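Long-range contacts in phosphate transporter (Thermotoga maritima MSB8, PDB 6L85), which probably imports phosphate across the cell membrane by coupling its uptake to sodium, as a bacterial relative of the human SLC20 carriers: residues F12-V23 and G295-G304; T172-I183 and S210-V221. All coordinates share one frame; numbering follows the deposited sequence.

Contact 1: F12-V23 and G295-G304; sequences FIMAFSIGANDV and GISLGVFFLG. With NA (sodium ion), chain Q.
A chi1 of -173° sets the Phe16 ring beside its own carbonyl carbon and places it over Gly299 CA. That atom stands 3.5 Å from the centroid of the Phe16 ring, close to the ring normal, so this is a CH-pi contact over the face. At the ring's edge CZ meets Phe302 CB at 3.7 Å, and Gly295, Leu298, Gly299 and Phe302 together form the hole for this knob. Phe12, turned the same way (chi1 179°), brings CZ to Leu298 CD1 in the plane of its ring.

Glycines let the backbones close in: with no side chain, Gly299 comes close to Phe16 O, Gly295 to Ala15 CB and Gly19 to Ile296 O. The segment axes approach to 6.3 Å and cross at -48°. CA-H...O contacts run in both directions, from Phe16 CA to Gly295 O (3.1 Å), from Gly299 CA to Phe16 O (3.3 Å) and from Gly19 CA to Ile296 O (3.4 Å). Further along, Ala20 CB packs on Leu303 CB, and Val23 lies obliquely against Val300.

Just past Gly19, Asn21 OD1 and Asp22 OD1 (2.3 Å) bind a sodium ion, completed by Val104 O, Thr347 OG1 and a water. The arrangement is a glycine-mediated helix crossing with reciprocal CA-H...O contacts, beside one of the sodium sites of this transporter.

Contact 2: T172-I183 and S210-V221; sequences TVAIPFFISLAI and SLVTFFVVHFAV
His218 ND1 donates to Thr172 O (3.0 Å, 155° at the hydrogen), approaching from above the carbonyl plane; the neighbouring His218 CE1 lies 3.3 Å from Thr172 CG2. Further polar contacts sit toward the other end of the interface, where Ser210 OG is 3.0 Å from Ser180 O. Ser180 OG lies close to both Pro176 O and Ser210 O, and Ser210 OG also bonds to Gly206 O.

The aromatic contact is a CH-pi interaction: Pro176 CB lies 3.9 Å from the centroid of the Phe214 ring, over one face but offset toward the rim. Phe214, whose CG points opposite the backbone N across the CA-CB bond (chi1 -173°), reaches into a hole made by Val173, Pro176, Ser180 and Phe177.

Apolar packing forms the third group. Pro176 is itself a knob among Phe214, Val217, His218 and Val221, its CG 3.5 Å from His218 CA. Ile179 CG2 meets Thr213 CG2 at 3.8 Å and also touches Val217 CG2, both side chains crossing it at about a right angle.

With segment axes 8.3 Å apart and N-to-C directions at 147°, this is knobs-into-holes packing within an antiparallel helical hairpin whose first helix is kinked at Pro176, its ring nitrogen having no hydrogen to give.

In the fold
Contact 1 is largely buried, its centre about 12 Å from the centre of the chain, whereas contact 2 is partly buried and its centre lies about 24 Å out. They share no helix, and their nearest atoms are about 17 Å apart. Contact 1 joins helices distant in sequence, 2-32 and 286-302, through close backbone approach; contact 2 joins the successive helices 167-194 and 199-224 through larger side chains, a side-chain-to-backbone hydrogen bond from the histidine and close serine contacts. Sodium is bound beside the first. The dimer brings the two regions together: Phe301, on the 295-304 segment, meets Phe215 and Phe219 of the second subunit, residues of that subunit's 210-221 segment.

Contact 1: F12-V23 and G295-G304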
loop_
_atom_site.group_PDB
_atom_site.type_symbol
_atom_site.label_atom_id
_atom_site.label_comp_id
_atom_site.label_asym_id
_atom_site.label_seq_id
_atom_site.Cartn_x
_atom_site.Cartn_y
_atom_site.Cartn_z
ATOM N N PHE B 12 -0.080 -20.656 13.953
ATOM C CA PHE B 12 -1.272 -20.330 13.185
ATOM C C PHE B 12 -2.486 -20.225 14.093
ATOM O O PHE B 12 -3.298 -19.311 13.953
ATOM C CB PHE B 12 -1.517 -21.371 12.092
ATOM C CG PHE B 12 -2.739 -21.086 11.307
ATOM C CD1 PHE B 12 -2.683 -20.247 10.202
ATOM C CD2 PHE B 12 -3.964 -21.587 11.714
ATOM C CE1 PHE B 12 -3.828 -19.949 9.501
ATOM C CE2 PHE B 12 -5.110 -21.286 11.020
ATOM C CZ PHE B 12 -5.046 -20.464 9.913
ATOM N N ILE B 13 -2.643 -21.176 15.017
ATOM C CA ILE B 13 -3.795 -21.142 15.919
ATOM C C ILE B 13 -3.762 -19.887 16.796
ATOM O O ILE B 13 -4.781 -19.213 16.995
ATOM C CB ILE B 13 -3.831 -22.434 16.754
ATOM C CG1 ILE B 13 -4.126 -23.630 15.838
ATOM C CG2 ILE B 13 -4.834 -22.312 17.899
ATOM C CD1 ILE B 13 -4.128 -24.972 16.574
ATOM N N MET B 14 -2.590 -19.551 17.329
ATOM C CA MET B 14 -2.467 -18.328 18.108
ATOM C C MET B 14 -2.847 -17.098 17.280
ATOM O O MET B 14 -3.585 -16.225 17.751
ATOM C CB MET B 14 -1.043 -18.215 18.640
ATOM C CG MET B 14 -0.776 -16.961 19.391
ATOM S SD MET B 14 -1.562 -16.970 21.019
ATOM C CE MET B 14 -1.276 -15.281 21.504
ATOM N N ALA B 15 -2.330 -17.005 16.041
ATOM C CA ALA B 15 -2.620 -15.856 15.182
ATOM C C ALA B 15 -4.111 -15.768 14.865
ATOM O O ALA B 15 -4.711 -14.676 14.896
ATOM C CB ALA B 15 -1.787 -15.966 13.898
ATOM N N PHE B 16 -4.719 -16.916 14.549
ATOM C CA PHE B 16 -6.160 -17.001 14.337
ATOM C C PHE B 16 -6.927 -16.453 15.538
ATOM O O PHE B 16 -7.879 -15.671 15.382
ATOM C CB PHE B 16 -6.528 -18.463 14.062
ATOM C CG PHE B 16 -7.955 -18.664 13.653
ATOM C CD1 PHE B 16 -8.955 -18.754 14.603
ATOM C CD2 PHE B 16 -8.297 -18.759 12.311
ATOM C CE1 PHE B 16 -10.277 -18.925 14.237
ATOM C CE2 PHE B 16 -9.619 -18.939 11.934
ATOM C CZ PHE B 16 -10.611 -19.012 12.906
ATOM N N SER B 17 -6.502 -16.834 16.757
ATOM C CA SER B 17 -7.200 -16.386 17.964
ATOM C C SER B 17 -7.053 -14.882 18.165
ATOM O O SER B 17 -8.004 -14.211 18.602
ATOM C CB SER B 17 -6.697 -17.185 19.181
ATOM O OG SER B 17 -5.530 -16.635 19.775
ATOM N N ILE B 18 -5.891 -14.324 17.805
ATOM C CA ILE B 18 -5.711 -12.868 17.859
ATOM C C ILE B 18 -6.693 -12.159 16.919
ATOM O O ILE B 18 -7.378 -11.199 17.308
ATOM C CB ILE B 18 -4.253 -12.498 17.521
ATOM C CG1 ILE B 18 -3.288 -13.030 18.580
ATOM C CG2 ILE B 18 -4.100 -11.000 17.332
ATOM C CD1 ILE B 18 -1.811 -12.980 18.163
ATOM N N GLY B 19 -6.735 -12.587 15.650
ATOM C CA GLY B 19 -7.652 -11.956 14.710
ATOM C C GLY B 19 -9.089 -12.016 15.198
ATOM O O GLY B 19 -9.809 -11.003 15.186
ATOM N N ALA B 20 -9.491 -13.188 15.712
ATOM C CA ALA B 20 -10.850 -13.394 16.199
ATOM C C ALA B 20 -11.190 -12.450 17.344
ATOM O O ALA B 20 -12.269 -11.835 17.355
ATOM C CB ALA B 20 -11.023 -14.847 16.643
ATOM N N ASN B 21 -10.284 -12.320 18.331
ATOM C CA ASN B 21 -10.617 -11.499 19.492
ATOM C C ASN B 21 -10.503 -10.012 19.220
ATOM O O ASN B 21 -11.220 -9.217 19.844
ATOM C CB ASN B 21 -9.714 -11.828 20.693
ATOM C CG ASN B 21 -10.363 -11.439 22.024
ATOM O OD1 ASN B 21 -10.101 -10.358 22.592
ATOM N ND2 ASN B 21 -11.243 -12.310 22.506
ATOM N N ASP B 22 -9.596 -9.603 18.339
ATOM C CA ASP B 22 -9.240 -8.197 18.268
ATOM C C ASP B 22 -9.801 -7.437 17.073
ATOM O O ASP B 22 -9.618 -6.213 17.033
ATOM C CB ASP B 22 -7.715 -8.034 18.249
ATOM C CG ASP B 22 -7.059 -8.348 19.595
ATOM O OD1 ASP B 22 -7.762 -8.690 20.556
ATOM O OD2 ASP B 22 -5.825 -8.263 19.676
ATOM N N VAL B 23 -10.433 -8.091 16.083
ATOM C CA VAL B 23 -10.955 -7.270 14.983
ATOM C C VAL B 23 -11.908 -6.184 15.503
ATOM O O VAL B 23 -11.894 -5.043 15.002
ATOM C CB VAL B 23 -11.594 -8.155 13.885
ATOM C CG1 VAL B 23 -12.767 -8.968 14.417
ATOM C CG2 VAL B 23 -11.994 -7.301 12.667
ATOM N N GLY B 295 -2.690 -15.903 9.597
ATOM C CA GLY B 295 -3.538 -16.440 10.650
ATOM C C GLY B 295 -4.442 -15.388 11.268
ATOM O O GLY B 295 -5.615 -15.658 11.542
ATOM N N ILE B 296 -3.915 -14.178 11.494
ATOM C CA ILE B 296 -4.754 -13.086 11.991
ATOM C C ILE B 296 -5.889 -12.794 11.003
ATOM O O ILE B 296 -7.056 -12.666 11.395
ATOM C CB ILE B 296 -3.906 -11.824 12.258
ATOM C CG1 ILE B 296 -2.976 -12.011 13.456
ATOM C CG2 ILE B 296 -4.786 -10.616 12.560
ATOM C CD1 ILE B 296 -2.098 -10.793 13.722
ATOM N N SER B 297 -5.563 -12.686 9.707
ATOM C CA SER B 297 -6.591 -12.422 8.693
ATOM C C SER B 297 -7.674 -13.498 8.698
ATOM O O SER B 297 -8.879 -13.200 8.655
ATOM C CB SER B 297 -5.950 -12.343 7.306
ATOM O OG SER B 297 -5.245 -11.122 7.180
ATOM N N LEU B 298 -7.259 -14.759 8.743
ATOM C CA LEU B 298 -8.227 -15.843 8.723
ATOM C C LEU B 298 -9.058 -15.861 10.007
ATOM O O LEU B 298 -10.265 -16.121 9.965
ATOM C CB LEU B 298 -7.495 -17.168 8.470
ATOM C CG LEU B 298 -7.045 -17.404 7.011
ATOM C CD1 LEU B 298 -6.189 -18.653 6.853
ATOM C CD2 LEU B 298 -8.231 -17.498 6.034
ATOM N N GLY B 299 -8.451 -15.541 11.157
ATOM C CA GLY B 299 -9.227 -15.443 12.381
ATOM C C GLY B 299 -10.225 -14.302 12.336
ATOM O O GLY B 299 -11.341 -14.416 12.848
ATOM N N VAL B 300 -9.834 -13.178 11.730
ATOM C CA VAL B 300 -10.767 -12.072 11.565
ATOM C C VAL B 300 -11.974 -12.532 10.768
ATOM O O VAL B 300 -13.122 -12.248 11.129
ATOM C CB VAL B 300 -10.087 -10.879 10.870
ATOM C CG1 VAL B 300 -11.172 -9.951 10.225
ATOM C CG2 VAL B 300 -9.200 -10.116 11.825
ATOM N N PHE B 301 -11.729 -13.270 9.680
ATOM C CA PHE B 301 -12.835 -13.644 8.804
ATOM C C PHE B 301 -13.710 -14.750 9.389
ATOM O O PHE B 301 -14.934 -14.682 9.285
ATOM C CB PHE B 301 -12.322 -14.083 7.434
ATOM C CG PHE B 301 -13.423 -14.355 6.450
ATOM C CD1 PHE B 301 -14.106 -13.308 5.842
ATOM C CD2 PHE B 301 -13.803 -15.653 6.161
ATOM C CE1 PHE B 301 -15.144 -13.558 4.922
ATOM C CE2 PHE B 301 -14.837 -15.920 5.242
ATOM C CZ PHE B 301 -15.506 -14.869 4.618
ATOM N N PHE B 302 -13.118 -15.795 9.954
ATOM C CA PHE B 302 -13.911 -16.947 10.356
ATOM C C PHE B 302 -14.450 -16.872 11.772
ATOM O O PHE B 302 -15.392 -17.608 12.096
ATOM C CB PHE B 302 -13.105 -18.234 10.225
ATOM C CG PHE B 302 -12.952 -18.705 8.806
ATOM C CD1 PHE B 302 -14.051 -19.176 8.092
ATOM C CD2 PHE B 302 -11.712 -18.676 8.186
ATOM C CE1 PHE B 302 -13.912 -19.609 6.778
ATOM C CE2 PHE B 302 -11.558 -19.109 6.881
ATOM C CZ PHE B 302 -12.661 -19.577 6.170
ATOM N N LEU B 303 -13.874 -16.050 12.640
ATOM C CA LEU B 303 -14.371 -16.089 14.007
ATOM C C LEU B 303 -14.630 -14.701 14.580
ATOM O O LEU B 303 -15.515 -14.536 15.425
ATOM C CB LEU B 303 -13.399 -16.893 14.880
ATOM C CG LEU B 303 -13.812 -17.124 16.335
ATOM C CD1 LEU B 303 -15.258 -17.642 16.419
ATOM C CD2 LEU B 303 -12.835 -18.082 17.029
ATOM N N GLY B 304 -13.881 -13.691 14.128
ATOM C CA GLY B 304 -14.047 -12.350 14.667
ATOM C C GLY B 304 -15.387 -11.742 14.337
ATOM O O GLY B 304 -15.828 -10.798 15.014
HETATM NA NA NA Q . -8.722 -8.153 22.582
HETATM O O HOH W 1 -10.761 -7.277 21.718
#

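Contact 2: T172-I183 and S210-V221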
loop_
_atom_site.group_PDB
_atom_site.type_symbol
_atom_site.label_atom_id
_atom_site.label_comp_id
_atom_site.label_asym_id
_atom_site.label_seq_id
_atom_site.Cartn_x
_atom_site.Cartn_y
_atom_site.Cartn_z
ATOM N N THR B 172 -13.947 20.182 5.679
ATOM C CA THR B 172 -13.222 20.060 4.417
ATOM C C THR B 172 -11.707 20.191 4.583
ATOM O O THR B 172 -10.943 19.674 3.753
ATOM C CB THR B 172 -13.803 21.134 3.488
ATOM O OG1 THR B 172 -14.685 20.525 2.542
ATOM C CG2 THR B 172 -12.745 21.967 2.813
ATOM N N VAL B 173 -11.253 20.835 5.656
ATOM C CA VAL B 173 -9.837 21.002 5.925
ATOM C C VAL B 173 -9.354 20.098 7.053
ATOM O O VAL B 173 -8.223 19.602 6.992
ATOM C CB VAL B 173 -9.524 22.480 6.249
ATOM C CG1 VAL B 173 -8.104 22.642 6.797
ATOM C CG2 VAL B 173 -9.741 23.359 5.039
ATOM N N ALA B 174 -10.175 19.867 8.073
ATOM C CA ALA B 174 -9.683 19.193 9.272
ATOM C C ALA B 174 -9.645 17.681 9.112
ATOM O O ALA B 174 -8.775 17.020 9.690
ATOM C CB ALA B 174 -10.549 19.553 10.481
ATOM N N ILE B 175 -10.604 17.110 8.392
ATOM C CA ILE B 175 -10.602 15.661 8.205
ATOM C C ILE B 175 -9.432 15.274 7.297
ATOM O O ILE B 175 -8.693 14.324 7.627
ATOM C CB ILE B 175 -11.965 15.194 7.669
ATOM C CG1 ILE B 175 -13.025 15.437 8.744
ATOM C CG2 ILE B 175 -11.911 13.738 7.159
ATOM C CD1 ILE B 175 -14.268 14.639 8.569
ATOM N N PRO B 176 -9.207 15.968 6.165
ATOM C CA PRO B 176 -7.990 15.681 5.385
ATOM C C PRO B 176 -6.722 15.851 6.182
ATOM O O PRO B 176 -5.767 15.079 5.999
ATOM C CB PRO B 176 -8.069 16.693 4.231
ATOM C CG PRO B 176 -9.510 16.878 4.028
ATOM C CD PRO B 176 -10.092 16.889 5.424
ATOM N N PHE B 177 -6.679 16.838 7.079
ATOM C CA PHE B 177 -5.473 17.002 7.873
ATOM C C PHE B 177 -5.178 15.749 8.698
ATOM O O PHE B 177 -4.036 15.290 8.753
ATOM C CB PHE B 177 -5.582 18.219 8.780
ATOM C CG PHE B 177 -4.474 18.301 9.759
ATOM C CD1 PHE B 177 -3.225 18.763 9.365
ATOM C CD2 PHE B 177 -4.651 17.858 11.060
ATOM C CE1 PHE B 177 -2.179 18.809 10.262
ATOM C CE2 PHE B 177 -3.611 17.891 11.958
ATOM C CZ PHE B 177 -2.372 18.374 11.565
ATOM N N PHE B 178 -6.190 15.165 9.333
ATOM C CA PHE B 178 -5.892 14.019 10.184
ATOM C C PHE B 178 -5.593 12.759 9.371
ATOM O O PHE B 178 -4.718 11.975 9.759
ATOM C CB PHE B 178 -7.033 13.782 11.177
ATOM C CG PHE B 178 -7.017 14.729 12.346
ATOM C CD1 PHE B 178 -6.135 14.537 13.402
ATOM C CD2 PHE B 178 -7.883 15.816 12.385
ATOM C CE1 PHE B 178 -6.110 15.412 14.483
ATOM C CE2 PHE B 178 -7.866 16.707 13.454
ATOM C CZ PHE B 178 -6.984 16.503 14.513
ATOM N N ILE B 179 -6.317 12.526 8.267
ATOM C CA ILE B 179 -5.971 11.399 7.393
ATOM C C ILE B 179 -4.518 11.513 6.930
ATOM O O ILE B 179 -3.761 10.526 6.941
ATOM C CB ILE B 179 -6.937 11.325 6.198
ATOM C CG1 ILE B 179 -8.376 11.257 6.689
ATOM C CG2 ILE B 179 -6.659 10.093 5.342
ATOM C CD1 ILE B 179 -8.633 10.039 7.510
ATOM N N SER B 180 -4.099 12.730 6.562
ATOM C CA SER B 180 -2.727 12.992 6.138
ATOM C C SER B 180 -1.726 12.789 7.263
ATOM O O SER B 180 -0.605 12.324 7.028
ATOM C CB SER B 180 -2.616 14.418 5.604
ATOM O OG SER B 180 -3.447 14.532 4.477
ATOM N N LEU B 181 -2.083 13.178 8.483
ATOM C CA LEU B 181 -1.205 12.906 9.617
ATOM C C LEU B 181 -1.016 11.402 9.819
ATOM O O LEU B 181 0.091 10.928 10.123
ATOM C CB LEU B 181 -1.792 13.554 10.867
ATOM C CG LEU B 181 -0.902 13.720 12.077
ATOM C CD1 LEU B 181 0.346 14.497 11.666
ATOM C CD2 LEU B 181 -1.684 14.447 13.174
ATOM N N ALA B 182 -2.097 10.638 9.692
ATOM C CA ALA B 182 -2.010 9.188 9.838
ATOM C C ALA B 182 -1.053 8.585 8.802
ATOM O O ALA B 182 -0.172 7.772 9.135
ATOM C CB ALA B 182 -3.408 8.582 9.700
ATOM N N ILE B 183 -1.218 8.988 7.538
ATOM C CA ILE B 183 -0.354 8.520 6.453
ATOM C C ILE B 183 1.098 8.935 6.687
ATOM O O ILE B 183 2.030 8.138 6.486
ATOM C CB ILE B 183 -0.905 9.053 5.114
ATOM C CG1 ILE B 183 -1.987 8.113 4.603
ATOM C CG2 ILE B 183 0.185 9.192 4.096
ATOM C CD1 ILE B 183 -1.398 6.783 4.146
ATOM N N SER B 210 1.767 12.672 2.602
ATOM C CA SER B 210 0.771 13.513 3.272
ATOM C C SER B 210 0.147 14.502 2.308
ATOM O O SER B 210 -1.060 14.741 2.346
ATOM C CB SER B 210 1.413 14.294 4.421
ATOM O OG SER B 210 1.760 13.414 5.450
ATOM N N LEU B 211 0.983 15.155 1.500
ATOM C CA LEU B 211 0.498 16.167 0.568
ATOM C C LEU B 211 -0.494 15.573 -0.419
ATOM O O LEU B 211 -1.588 16.126 -0.633
ATOM C CB LEU B 211 1.681 16.803 -0.162
ATOM C CG LEU B 211 2.460 17.626 0.859
ATOM C CD1 LEU B 211 3.759 18.164 0.284
ATOM C CD2 LEU B 211 1.546 18.761 1.339
ATOM N N VAL B 212 -0.136 14.423 -1.019
ATOM C CA VAL B 212 -1.050 13.782 -1.974
ATOM C C VAL B 212 -2.344 13.365 -1.281
ATOM O O VAL B 212 -3.453 13.560 -1.807
ATOM C CB VAL B 212 -0.375 12.574 -2.646
ATOM C CG1 VAL B 212 -1.346 11.930 -3.633
ATOM C CG2 VAL B 212 0.920 13.005 -3.331
ATOM N N THR B 213 -2.211 12.751 -0.099
ATOM C CA THR B 213 -3.368 12.318 0.677
ATOM C C THR B 213 -4.287 13.491 0.994
ATOM O O THR B 213 -5.506 13.404 0.814
ATOM C CB THR B 213 -2.876 11.641 1.962
ATOM O OG1 THR B 213 -2.024 10.533 1.618
ATOM C CG2 THR B 213 -4.049 11.153 2.842
ATOM N N PHE B 214 -3.712 14.604 1.458
ATOM C CA PHE B 214 -4.520 15.767 1.809
ATOM C C PHE B 214 -5.289 16.258 0.602
ATOM O O PHE B 214 -6.478 16.577 0.707
ATOM C CB PHE B 214 -3.644 16.897 2.377
ATOM C CG PHE B 214 -4.444 18.080 2.910
ATOM C CD1 PHE B 214 -5.020 19.007 2.039
ATOM C CD2 PHE B 214 -4.633 18.251 4.276
ATOM C CE1 PHE B 214 -5.778 20.082 2.523
ATOM C CE2 PHE B 214 -5.388 19.323 4.773
ATOM C CZ PHE B 214 -5.963 20.240 3.896
ATOM N N PHE B 215 -4.625 16.322 -0.558
ATOM C CA PHE B 215 -5.293 16.801 -1.765
ATOM C C PHE B 215 -6.503 15.927 -2.099
ATOM O O PHE B 215 -7.639 16.419 -2.258
ATOM C CB PHE B 215 -4.282 16.823 -2.917
ATOM C CG PHE B 215 -4.779 17.508 -4.161
ATOM C CD1 PHE B 215 -5.691 16.881 -4.997
ATOM C CD2 PHE B 215 -4.336 18.785 -4.490
ATOM C CE1 PHE B 215 -6.152 17.507 -6.140
ATOM C CE2 PHE B 215 -4.791 19.412 -5.634
ATOM C CZ PHE B 215 -5.700 18.768 -6.461
ATOM N N VAL B 216 -6.282 14.615 -2.156
ATOM C CA VAL B 216 -7.335 13.699 -2.593
ATOM C C VAL B 216 -8.487 13.669 -1.594
ATOM O O VAL B 216 -9.664 13.711 -1.976
ATOM C CB VAL B 216 -6.749 12.292 -2.824
ATOM C CG1 VAL B 216 -7.858 11.247 -2.854
ATOM C CG2 VAL B 216 -5.938 12.275 -4.141
ATOM N N VAL B 217 -8.170 13.548 -0.302
ATOM C CA VAL B 217 -9.213 13.506 0.715
ATOM C C VAL B 217 -9.959 14.835 0.770
ATOM O O VAL B 217 -11.171 14.863 0.976
ATOM C CB VAL B 217 -8.629 13.139 2.089
ATOM C CG1 VAL B 217 -9.742 13.126 3.146
ATOM C CG2 VAL B 217 -7.925 11.786 2.028
ATOM N N HIS B 218 -9.253 15.952 0.584
ATOM C CA HIS B 218 -9.921 17.243 0.551
ATOM C C HIS B 218 -10.989 17.268 -0.529
ATOM O O HIS B 218 -12.128 17.674 -0.272
ATOM C CB HIS B 218 -8.901 18.363 0.338
ATOM C CG HIS B 218 -9.528 19.684 0.022
ATOM N ND1 HIS B 218 -10.072 20.503 0.991
ATOM C CD2 HIS B 218 -9.731 20.314 -1.161
ATOM C CE1 HIS B 218 -10.565 21.588 0.419
ATOM N NE2 HIS B 218 -10.373 21.496 -0.886
ATOM N N PHE B 219 -10.664 16.805 -1.742
ATOM C CA PHE B 219 -11.710 16.873 -2.770
ATOM C C PHE B 219 -12.818 15.846 -2.545
ATOM O O PHE B 219 -14.001 16.136 -2.811
ATOM C CB PHE B 219 -11.100 16.772 -4.164
ATOM C CG PHE B 219 -10.525 18.082 -4.619
ATOM C CD1 PHE B 219 -11.341 19.048 -5.203
ATOM C CD2 PHE B 219 -9.193 18.385 -4.382
ATOM C CE1 PHE B 219 -10.819 20.275 -5.575
ATOM C CE2 PHE B 219 -8.660 19.610 -4.750
ATOM C CZ PHE B 219 -9.476 20.562 -5.341
ATOM N N ALA B 220 -12.490 14.676 -1.994
ATOM C CA ALA B 220 -13.559 13.740 -1.651
ATOM C C ALA B 220 -14.507 14.335 -0.596
ATOM O O ALA B 220 -15.733 14.179 -0.692
ATOM C CB ALA B 220 -12.963 12.411 -1.185
ATOM N N VAL B 221 -13.960 15.061 0.389
ATOM C CA VAL B 221 -14.785 15.649 1.446
ATOM C C VAL B 221 -15.617 16.807 0.903
ATOM O O VAL B 221 -16.784 16.969 1.271
ATOM C CB VAL B 221 -13.919 16.117 2.633
ATOM C CG1 VAL B 221 -14.785 16.912 3.626
ATOM C CG2 VAL B 221 -13.243 14.949 3.329
#